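Local coordinates for chitin binding protein (Streptomyces lividans, PDB 5FTZ) that probably cleaves chitin oxidatively as a copper-dependent AA10 lytic polysaccharide monooxygenase that holds its metal in a histidine brace, at residues R10-C14 with A58-P62; P120-V124 with H137-P142. Residue numbers count along the deposited sequence, not the author numbering.

The two contacts lie on opposite sides of the chain's centre, with centres about 22 Å apart and nearest atoms about 14 Å apart, so they do not touch. They come in series along the chain: contact 1 closes at P62 before contact 2 opens at P120. Contact 1 packs helix 10-15, which directly follows strand 2-6, on the long loop between strands 33-35 and 73-74. Contact 2 joins the two sheets, strand 122-125 belonging to the mixed one and strand 134-140 to the three-stranded one that also holds strand 2-6. Contact 2 thus closes one edge of the beta-sandwich, whereas contact 1 packs the helix and loop region attached to it.

Contact 1: residues R10-C14 with A58-P62; sequences RQKVC and ALDSP
In this AA10 monooxygenase, a short helix after the first strand of the beta-sandwich packs on a long loop whose residues 58-60 have helical backbone angles. R10 CA and L59 CA, 6.2 Å apart, are the nearest such pair. R10, whose O accepts from C14 N (3.0 Å), points toward the loop. R10 CB lies 3.9 Å from L59 CD2, and the extended chain (m, t, t) carries NH1 on to L59 O, to which it donates at 2.9 Å. R10 NE forms a salt bridge with D169, and W70 makes a cation-pi contact. The CA-to-CB bond of Q11 points sideways; its N is 3.7 Å from L59 CD2 and its CB 4.1 Å from L59 CD1, and NE2 is hydrogen-bonded to Y165 O. One turn on, C14 (m), disulfide-bonded to C22, sets SG 4.0 Å from L59 CD2, so L59 (m, t) fits against R10, Q11 and C14. A water completes the junction, accepting from R10 NH1 (3.0 Å) and donating to D60 O (2.7 Å).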
ATOM      1  N   ARG A  10      27.108  -6.943   9.846  1.00  7.17           N
ATOM      2  CA  ARG A  10      28.065  -6.074  10.478  1.00  7.37           C
ATOM      3  C   ARG A  10      27.446  -5.251  11.579  1.00  7.37           C
ATOM      4  O   ARG A  10      28.097  -5.067  12.622  1.00  7.19           O
ATOM      5  CB  ARG A  10      28.823  -5.229   9.445  1.00  7.30           C
ATOM      6  CG  ARG A  10      29.765  -6.003   8.548  1.00  8.05           C
ATOM      7  CD  ARG A  10      30.435  -5.084   7.551  1.00  8.13           C
ATOM      8  NE  ARG A  10      31.332  -5.851   6.668  1.00  8.59           N
ATOM      9  CZ  ARG A  10      31.920  -5.352   5.585  1.00  9.18           C
ATOM     10  NH1 ARG A  10      31.740  -4.094   5.245  1.00  9.07           N
ATOM     11  NH2 ARG A  10      32.664  -6.168   4.825  1.00 10.07           N
ATOM     12  N   GLN A  11      26.264  -4.696  11.359  1.00  7.89           N
ATOM     13  CA  GLN A  11      25.682  -3.902  12.423  1.00  7.85           C
ATOM     14  C   GLN A  11      25.429  -4.735  13.667  1.00  8.57           C
ATOM     15  O   GLN A  11      25.557  -4.213  14.795  1.00  8.53           O
ATOM     16  CB  GLN A  11      24.413  -3.183  11.943  1.00  7.86           C
ATOM     17  CG  GLN A  11      23.329  -4.008  11.254  1.00  7.89           C
ATOM     18  CD  GLN A  11      23.425  -3.947   9.771  1.00  8.44           C
ATOM     19  OE1 GLN A  11      24.435  -4.334   9.202  1.00  8.25           O
ATOM     20  NE2 GLN A  11      22.390  -3.484   9.127  1.00  8.87           N
ATOM     21  N   LYS A  12      25.067  -5.994  13.494  1.00  8.70           N
ATOM     22  CA  LYS A  12      24.801  -6.832  14.656  1.00  9.81           C
ATOM     23  C   LYS A  12      26.078  -7.290  15.328  1.00 10.04           C
ATOM     24  O   LYS A  12      26.103  -7.355  16.579  1.00 10.39           O
ATOM     25  CB  LYS A  12      23.927  -8.008  14.245  1.00 10.67           C
ATOM     26  CG  LYS A  12      23.480  -8.928  15.388  1.00 11.72           C
ATOM     27  CD  LYS A  12      22.769  -8.182  16.506  1.00 12.39           C
ATOM     28  CE  LYS A  12      22.112  -9.186  17.443  1.00 14.33           C
ATOM     29  NZ  LYS A  12      21.324  -8.434  18.440  1.00 16.80           N
ATOM     30  N   VAL A  13      27.153  -7.587  14.601  1.00  9.54           N
ATOM     31  CA  VAL A  13      28.394  -7.906  15.261  1.00 11.42           C
ATOM     32  C   VAL A  13      28.945  -6.712  16.007  1.00 11.33           C
ATOM     33  O   VAL A  13      29.581  -6.891  17.060  1.00 11.98           O
ATOM     34  CB  VAL A  13      29.487  -8.546  14.385  1.00 13.28           C
ATOM     35  CG1 VAL A  13      28.972  -9.848  13.768  1.00 14.33           C
ATOM     36  CG2 VAL A  13      30.051  -7.676  13.360  1.00 13.35           C
ATOM     37  N   CYS A  14      28.662  -5.508  15.554  1.00 10.28           N
ATOM     38  CA  CYS A  14      29.021  -4.300  16.322  1.00 11.74           C
ATOM     39  C   CYS A  14      28.155  -4.214  17.601  1.00 13.21           C
ATOM     40  O   CYS A  14      28.697  -4.071  18.726  1.00 19.78           O
ATOM     41  CB  CYS A  14      28.848  -3.093  15.403  1.00 12.12           C
ATOM     42  SG  CYS A  14      30.090  -2.896  14.124  1.00 13.98           S
ATOM     43  N   ALA A  58      31.679   3.131   9.954  1.00 11.70           N
ATOM     44  CA  ALA A  58      32.455   1.916  10.283  1.00 11.64           C
ATOM     45  C   ALA A  58      31.966   0.676   9.566  1.00 10.83           C
ATOM     46  O   ALA A  58      32.763  -0.229   9.254  1.00 11.60           O
ATOM     47  CB  ALA A  58      32.478   1.665  11.771  1.00 14.19           C
ATOM     48  N   LEU A  59      30.669   0.587   9.311  1.00  9.64           N
ATOM     49  CA  LEU A  59      30.143  -0.594   8.602  1.00  9.51           C
ATOM     50  C   LEU A  59      30.616  -0.765   7.180  1.00 10.56           C
ATOM     51  O   LEU A  59      30.587  -1.883   6.667  1.00 10.78           O
ATOM     52  CB  LEU A  59      28.606  -0.532   8.574  1.00  9.01           C
ATOM     53  CG  LEU A  59      27.880  -0.455   9.910  1.00  9.88           C
ATOM     54  CD1 LEU A  59      26.376  -0.441   9.698  1.00 10.40           C
ATOM     55  CD2 LEU A  59      28.291  -1.605  10.826  1.00 11.31           C
ATOM     56  N   ASP A  60      31.016   0.327   6.547  1.00 10.83           N
ATOM     57  CA  ASP A  60      31.512   0.287   5.157  1.00 12.30           C
ATOM     58  C   ASP A  60      32.975  -0.060   4.975  1.00 10.83           C
ATOM     59  O   ASP A  60      33.418  -0.316   3.845  1.00 11.94           O
ATOM     60  CB  ASP A  60      31.350   1.661   4.521  1.00 14.12           C
ATOM     61  CG  ASP A  60      29.977   2.124   4.423  1.00 18.18           C
ATOM     62  OD1 ASP A  60      29.121   1.358   3.938  1.00 19.89           O
ATOM     63  OD2 ASP A  60      29.754   3.333   4.740  1.00 21.35           O
ATOM     64  N   SER A  61      33.745   0.009   6.053  1.00  9.90           N
ATOM     65  CA  SER A  61      35.169  -0.258   5.971  1.00 10.32           C
ATOM     66  C   SER A  61      35.430  -1.711   5.582  1.00 10.80           C
ATOM     67  O   SER A  61      34.633  -2.599   5.979  1.00 10.97           O
ATOM     68  CB  SER A  61      35.794   0.064   7.287  1.00 11.57           C
ATOM     69  OG  SER A  61      37.167  -0.275   7.260  1.00 14.20           O
ATOM     70  N   PRO A  62      36.520  -1.983   4.841  1.00  9.84           N
ATOM     71  CA  PRO A  62      36.846  -3.362   4.511  1.00 10.27           C
ATOM     72  C   PRO A  62      37.342  -4.165   5.723  1.00 10.39           C
ATOM     73  O   PRO A  62      37.478  -5.380   5.610  1.00 10.00           O
ATOM     74  CB  PRO A  62      37.959  -3.196   3.503  1.00 10.98           C
ATOM     75  CG  PRO A  62      38.540  -1.868   3.722  1.00 11.21           C
ATOM     76  CD  PRO A  62      37.423  -1.010   4.191  1.00 10.40           C
TER
HETATM   77  O   HOH W   1      33.029  -2.800   2.886  1.00 13.57           O

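Contact 2: residues P120-V124 with H137-P142; sequences PFFTV and HSGTLP
This is a face-to-face packing of two strands from different sheets, partly buried at one edge of the beta-sandwich. Strands 122-124 and 137-140 run roughly antiparallel (150°) with axes 7.7 Å apart, and no hydrogen bond joins the segments; F121 and F122 form backbone hydrogen bonds with Y98 of strand 93-100, and H137 and G139 with F83 and Y81 of strand 80-87. The nearest CA pairs are F122 with G139 (5.9 Å) and F121 with P142 (6.4 Å). F121 (phi/psi -80/-15, chi1 p) takes P142 CD over its ring face as a CH-pi contact, 3.8 Å from the centroid; F121 CD1 is 3.4 Å from T140 O. G139 CA makes a CH-pi contact 3.6 Å from the F122 centroid (chi1 t), where a CB would clash with F122 CD2. The F122 edge meets the H137 face, centroids 5.4 Å apart and planes at 85°. H137 (chi1 p) NE2 is hydrogen-bonded to Y98 OH, and V124 CG2 makes a CH-pi contact 4.0 Å from the H137 centroid. One water donates to F121 O (2.9 Å) and T140 O (2.7 Å). Aromatic side chains bridging two sheets near their edge fit the immunoglobulin-like beta-sandwich that AA10 monooxygenases share.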
ATOM      1  N   PRO A 120      20.219 -10.727  -7.662  1.00 11.59           N
ATOM      2  CA  PRO A 120      20.161 -11.394  -6.356  1.00 10.99           C
ATOM      3  C   PRO A 120      20.097 -12.901  -6.476  1.00 10.31           C
ATOM      4  O   PRO A 120      19.481 -13.454  -7.414  1.00 12.42           O
ATOM      5  CB  PRO A 120      18.894 -10.889  -5.727  1.00 12.72           C
ATOM      6  CG  PRO A 120      18.156 -10.144  -6.733  1.00 13.96           C
ATOM      7  CD  PRO A 120      19.093  -9.808  -7.842  1.00 12.77           C
ATOM      8  N   PHE A 121      20.750 -13.607  -5.586  1.00  9.06           N
ATOM      9  CA  PHE A 121      20.685 -15.061  -5.606  1.00  9.47           C
ATOM     10  C   PHE A 121      19.409 -15.611  -4.964  1.00  9.84           C
ATOM     11  O   PHE A 121      19.105 -16.795  -5.122  1.00 10.86           O
ATOM     12  CB  PHE A 121      21.924 -15.690  -5.027  1.00  9.16           C
ATOM     13  CG  PHE A 121      22.112 -15.488  -3.532  1.00  9.00           C
ATOM     14  CD1 PHE A 121      21.516 -16.341  -2.602  1.00  9.37           C
ATOM     15  CD2 PHE A 121      22.883 -14.429  -3.047  1.00  9.23           C
ATOM     16  CE1 PHE A 121      21.678 -16.150  -1.270  1.00  9.49           C
ATOM     17  CE2 PHE A 121      23.066 -14.272  -1.676  1.00  8.54           C
ATOM     18  CZ  PHE A 121      22.436 -15.103  -0.811  1.00  9.77           C
ATOM     19  N   PHE A 122      18.701 -14.780  -4.214  1.00  9.42           N
ATOM     20  CA  PHE A 122      17.487 -15.179  -3.520  1.00  9.15           C
ATOM     21  C   PHE A 122      16.646 -13.942  -3.386  1.00  8.81           C
ATOM     22  O   PHE A 122      17.144 -12.898  -2.931  1.00  9.70           O
ATOM     23  CB  PHE A 122      17.862 -15.763  -2.147  1.00 10.32           C
ATOM     24  CG  PHE A 122      16.709 -16.155  -1.276  1.00 11.77           C
ATOM     25  CD1 PHE A 122      15.578 -16.760  -1.768  1.00 12.80           C
ATOM     26  CD2 PHE A 122      16.833 -15.991   0.114  1.00 12.48           C
ATOM     27  CE1 PHE A 122      14.556 -17.148  -0.892  1.00 14.97           C
ATOM     28  CE2 PHE A 122      15.815 -16.367   0.972  1.00 13.29           C
ATOM     29  CZ  PHE A 122      14.679 -16.962   0.458  1.00 13.50           C
ATOM     30  N   THR A 123      15.377 -14.038  -3.784  1.00  9.46           N
ATOM     31  CA  THR A 123      14.420 -12.926  -3.685  1.00 10.29           C
ATOM     32  C   THR A 123      13.154 -13.434  -3.062  1.00 10.47           C
ATOM     33  O   THR A 123      12.700 -14.513  -3.481  1.00 11.22           O
ATOM     34  CB  THR A 123      14.082 -12.362  -5.102  1.00 11.64           C
ATOM     35  OG1 THR A 123      15.289 -11.919  -5.747  1.00 14.60           O
ATOM     36  CG2 THR A 123      13.108 -11.207  -5.047  1.00 12.54           C
ATOM     37  N   VAL A 124      12.557 -12.650  -2.156  1.00  9.77           N
ATOM     38  CA  VAL A 124      11.240 -12.991  -1.562  1.00 11.04           C
ATOM     39  C   VAL A 124      10.287 -11.831  -1.776  1.00 11.98           C
ATOM     40  O   VAL A 124      10.341 -10.840  -1.030  1.00 10.63           O
ATOM     41  CB  VAL A 124      11.406 -13.342  -0.100  1.00 11.98           C
ATOM     42  CG1 VAL A 124      10.108 -13.797   0.501  1.00 13.47           C
ATOM     43  CG2 VAL A 124      12.426 -14.468   0.063  1.00 13.68           C
ATOM     44  N   HIS A 137      13.532 -17.434   6.556  1.00 10.34           N
ATOM     45  CA  HIS A 137      13.146 -18.032   5.280  1.00 10.75           C
ATOM     46  C   HIS A 137      14.329 -18.683   4.598  1.00 11.73           C
ATOM     47  O   HIS A 137      15.474 -18.248   4.756  1.00 11.25           O
ATOM     48  CB  HIS A 137      12.345 -17.126   4.410  1.00 11.75           C
ATOM     49  CG  HIS A 137      12.918 -15.751   4.185  1.00 11.14           C
ATOM     50  ND1 HIS A 137      12.098 -14.677   3.985  1.00 11.89           N
ATOM     51  CD2 HIS A 137      14.169 -15.259   4.161  1.00 11.96           C
ATOM     52  CE1 HIS A 137      12.819 -13.577   3.794  1.00 12.05           C
ATOM     53  NE2 HIS A 137      14.083 -13.895   3.937  1.00 11.70           N
ATOM     54  N   SER A 138      14.039 -19.734   3.848  1.00 11.12           N
ATOM     55  CA  SER A 138      15.079 -20.585   3.261  1.00 11.13           C
ATOM     56  C   SER A 138      15.408 -20.164   1.860  1.00 10.90           C
ATOM     57  O   SER A 138      14.494 -20.063   1.000  1.00 11.86           O
ATOM     58  CB  SER A 138      14.602 -22.024   3.208  1.00 11.94           C
ATOM     59  OG  SER A 138      14.288 -22.511   4.501  1.00 14.16           O
ATOM     60  N   GLY A 139      16.693 -20.012   1.554  1.00 10.42           N
ATOM     61  CA  GLY A 139      17.191 -19.805   0.200  1.00 11.24           C
ATOM     62  C   GLY A 139      18.437 -20.615  -0.034  1.00 12.06           C
ATOM     63  O   GLY A 139      19.119 -21.053   0.888  1.00 12.47           O
ATOM     64  N   THR A 140      18.755 -20.798  -1.301  1.00 12.17           N
ATOM     65  CA  THR A 140      19.937 -21.590  -1.622  1.00 12.03           C
ATOM     66  C   THR A 140      21.137 -20.678  -1.824  1.00 11.58           C
ATOM     67  O   THR A 140      21.092 -19.732  -2.612  1.00 13.38           O
ATOM     68  CB  THR A 140      19.694 -22.394  -2.916  1.00 14.72           C
ATOM     69  OG1 THR A 140      18.490 -23.108  -2.711  1.00 17.63           O
ATOM     70  CG2 THR A 140      20.809 -23.333  -3.208  1.00 15.37           C
ATOM     71  N   LEU A 141      22.197 -20.986  -1.101  1.00 11.62           N
ATOM     72  CA  LEU A 141      23.418 -20.199  -1.184  1.00 12.03           C
ATOM     73  C   LEU A 141      24.003 -20.336  -2.580  1.00 14.08           C
ATOM     74  O   LEU A 141      23.910 -21.439  -3.196  1.00 13.68           O
ATOM     75  CB  LEU A 141      24.404 -20.689  -0.160  1.00 12.96           C
ATOM     76  CG  LEU A 141      24.043 -20.337   1.305  1.00 14.02           C
ATOM     77  CD1 LEU A 141      24.818 -21.177   2.292  1.00 14.43           C
ATOM     78  CD2 LEU A 141      24.226 -18.835   1.518  1.00 17.66           C
ATOM     79  N   PRO A 142      24.635 -19.282  -3.079  1.00 12.86           N
ATOM     80  CA  PRO A 142      25.305 -19.350  -4.406  1.00 13.64           C
ATOM     81  C   PRO A 142      26.410 -20.389  -4.411  1.00 12.15           C
ATOM     82  O   PRO A 142      27.002 -20.700  -3.390  1.00 11.98           O
ATOM     83  CB  PRO A 142      25.899 -17.946  -4.611  1.00 15.39           C
ATOM     84  CG  PRO A 142      25.888 -17.330  -3.282  1.00 15.28           C
ATOM     85  CD  PRO A 142      24.864 -18.001  -2.406  1.00 13.56           C
TER
HETATM   86  O   HOH W   2      20.644 -19.248  -5.256  1.00 21.95           O